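Local atomic coordinates of Bpsl1147 (Burkholderia pseudomallei, PDB entry 5A4O), a protein that probably binds DNA, single-stranded DNA in particular, as a bacterial homolog of the eukaryotic transcription coactivator PC4. Residues Ile21-Arg26 with Val34-Val39. Residues are numbered along the deposited sequence; the frame is centred on the assembly and turned at random.
Sequences IRISHR and VDVRLV
A chi1 of 64° sets OG of Ser-24 between its own backbone N and carbonyl carbon, where it comes within 3.4 Å of CB of Asp-35. The two residues face each other in the antiparallel hairpin of strands 19-28 and 31-41, the central pair of the four-stranded PC4-like sheet. Ser-24/Asp-35 and Arg-22/Arg-37 are the hydrogen-bonded pairs, each closed by two backbone bonds; the straightest, Asp-35 N to Ser-24 O, reaches 175° at the hydrogen.

The polar face carries a salt bridge along one strand. CG of Asp-35 stands anti to the backbone N (chi1 -164°), and Arg-37 meets the carboxylate it bears side-on, NE to the syn lone pair of OD2 at 2.9 Å and NH2 to OD1. These two bonds fix the rotation of the carboxylate, while NH1 of Arg-37 goes on to Thr-50 O. CB of Ser-24 lies 3.3 Å above one face of the guanidinium of the extended Arg-22, toward its rim, while NH2 of Arg-22 bonds Ser-6 O and NE bonds Thr-9 OG1.

Ile-21, Ile-23, His-25, Val-34, Val-36 and Leu-38 occupy the other face. CG2 of Ile-21 touches CG1 of Val-36 at 3.9 Å, and CD1 of Ile-21 reaches CD1 of Leu-38 at 4.0 Å; CG2 of Val-34 meets CD2 of His-25 at 3.9 Å, near the ring plane. Ile-54 of the second subunit packs on Ile-21 and Val-36, which places this face at the dimer interface.

Between the strands on the polar side, one water is hydrogen-bonded to Arg-22 O, to Ser-24 OG at 2.8 Å and to Asp-35 OD2 at 2.7 Å.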
loop_
_atom_site.group_PDB
_atom_site.type_symbol
_atom_site.label_atom_id
_atom_site.label_comp_id
_atom_site.label_asym_id
_atom_site.label_seq_id
_atom_site.Cartn_x
_atom_site.Cartn_y
_atom_site.Cartn_z
ATOM N N ILE A 21 5.529 -7.699 -1.896
ATOM C CA ILE A 21 4.584 -6.866 -1.183
ATOM C C ILE A 21 3.788 -7.793 -0.257
ATOM O O ILE A 21 3.040 -8.663 -0.732
ATOM C CB ILE A 21 3.632 -6.115 -2.111
ATOM C CG1 ILE A 21 4.393 -5.207 -3.085
ATOM C CG2 ILE A 21 2.580 -5.361 -1.288
ATOM C CD1 ILE A 21 5.152 -4.064 -2.451
ATOM N N ARG A 22 3.957 -7.613 1.061
ATOM C CA ARG A 22 3.280 -8.445 2.065
ATOM C C ARG A 22 2.052 -7.734 2.626
ATOM O O ARG A 22 2.126 -6.583 3.047
ATOM C CB ARG A 22 4.246 -8.795 3.198
ATOM C CG ARG A 22 3.614 -9.677 4.306
ATOM C CD ARG A 22 4.570 -10.061 5.452
ATOM N NE ARG A 22 3.883 -10.875 6.526
ATOM C CZ ARG A 22 3.579 -10.485 7.788
ATOM N NH1 ARG A 22 3.904 -9.287 8.260
ATOM N NH2 ARG A 22 2.971 -11.333 8.617
ATOM N N ILE A 23 0.916 -8.415 2.607
ATOM C CA ILE A 23 -0.308 -7.876 3.119
ATOM C C ILE A 23 -0.548 -8.700 4.351
ATOM O O ILE A 23 -0.615 -9.933 4.257
ATOM C CB ILE A 23 -1.464 -8.049 2.110
ATOM C CG1 ILE A 23 -1.166 -7.207 0.843
ATOM C CG2 ILE A 23 -2.787 -7.625 2.732
ATOM C CD1 ILE A 23 -2.164 -7.393 -0.263
ATOM N N SER A 24 -0.593 -8.035 5.501
ATOM C CA SER A 24 -0.710 -8.716 6.783
ATOM C C SER A 24 -1.826 -8.067 7.621
ATOM O O SER A 24 -2.261 -6.944 7.358
ATOM C CB SER A 24 0.636 -8.737 7.494
ATOM O OG SER A 24 1.071 -7.425 7.819
ATOM N N HIS A 25 -2.322 -8.817 8.584
ATOM C CA HIS A 25 -3.351 -8.357 9.478
ATOM C C HIS A 25 -2.865 -8.607 10.888
ATOM O O HIS A 25 -2.327 -9.663 11.179
ATOM C CB HIS A 25 -4.672 -9.096 9.227
ATOM C CG HIS A 25 -5.781 -8.599 10.093
ATOM N ND1 HIS A 25 -6.009 -9.101 11.354
ATOM C CD2 HIS A 25 -6.668 -7.591 9.925
ATOM C CE1 HIS A 25 -7.012 -8.444 11.913
ATOM N NE2 HIS A 25 -7.436 -7.531 11.061
ATOM N N ARG A 26 -3.010 -7.626 11.777
ATOM C CA ARG A 26 -2.671 -7.875 13.160
ATOM C C ARG A 26 -3.572 -7.115 14.123
ATOM O O ARG A 26 -4.302 -6.195 13.711
ATOM C CB ARG A 26 -1.221 -7.561 13.451
ATOM C CG ARG A 26 -0.855 -6.132 13.251
ATOM C CD ARG A 26 0.639 -5.911 13.454
ATOM N NE ARG A 26 0.838 -4.603 14.059
ATOM C CZ ARG A 26 0.730 -3.440 13.418
ATOM N NH1 ARG A 26 0.455 -3.395 12.120
ATOM N NH2 ARG A 26 0.926 -2.309 14.085
ATOM N N VAL A 34 -4.407 -3.335 9.211
ATOM C CA VAL A 34 -4.043 -3.983 7.959
ATOM C C VAL A 34 -2.784 -3.292 7.446
ATOM O O VAL A 34 -2.723 -2.068 7.357
ATOM C CB VAL A 34 -5.157 -3.910 6.898
ATOM C CG1 VAL A 34 -4.695 -4.510 5.568
ATOM C CG2 VAL A 34 -6.394 -4.644 7.396
ATOM N N ASP A 35 -1.775 -4.083 7.121
ATOM C CA ASP A 35 -0.503 -3.549 6.705
ATOM C C ASP A 35 -0.216 -4.005 5.281
ATOM O O ASP A 35 -0.443 -5.176 4.934
ATOM C CB ASP A 35 0.543 -4.078 7.675
ATOM C CG ASP A 35 1.829 -3.330 7.621
ATOM O OD1 ASP A 35 1.899 -2.242 8.204
ATOM O OD2 ASP A 35 2.798 -3.865 7.037
ATOM N N VAL A 36 0.283 -3.090 4.452
ATOM C CA VAL A 36 0.640 -3.393 3.065
ATOM C C VAL A 36 2.035 -2.844 2.900
ATOM O O VAL A 36 2.225 -1.648 3.027
ATOM C CB VAL A 36 -0.304 -2.703 2.069
ATOM C CG1 VAL A 36 0.113 -2.982 0.647
ATOM C CG2 VAL A 36 -1.742 -3.133 2.328
ATOM N N ARG A 37 3.021 -3.707 2.666
ATOM C CA ARG A 37 4.432 -3.289 2.907
ATOM C C ARG A 37 5.394 -4.011 2.034
ATOM O O ARG A 37 5.316 -5.226 1.907
ATOM C CB ARG A 37 4.815 -3.565 4.373
ATOM C CG ARG A 37 6.115 -2.897 4.869
ATOM C CD ARG A 37 6.202 -2.883 6.396
ATOM N NE ARG A 37 5.107 -2.113 6.972
ATOM C CZ ARG A 37 5.041 -0.787 7.041
ATOM N NH1 ARG A 37 6.036 -0.005 6.655
ATOM N NH2 ARG A 37 3.956 -0.225 7.565
ATOM N N LEU A 38 6.320 -3.244 1.466
ATOM C CA LEU A 38 7.475 -3.769 0.779
ATOM C C LEU A 38 8.411 -4.486 1.784
ATOM O O LEU A 38 8.870 -3.897 2.785
ATOM C CB LEU A 38 8.202 -2.647 0.039
ATOM C CG LEU A 38 9.485 -3.079 -0.683
ATOM C CD1 LEU A 38 9.093 -3.963 -1.824
ATOM C CD2 LEU A 38 10.315 -1.882 -1.155
ATOM N N VAL A 39 8.672 -5.755 1.507
ATOM C CA VAL A 39 9.607 -6.566 2.268
ATOM C C VAL A 39 10.728 -7.000 1.325
ATOM O O VAL A 39 10.483 -7.196 0.144
ATOM C CB VAL A 39 8.919 -7.763 2.947
ATOM C CG1 VAL A 39 7.765 -7.279 3.820
ATOM C CG2 VAL A 39 8.426 -8.791 1.921
HETATM O O HOH W 1 2.692 -6.290 5.882
#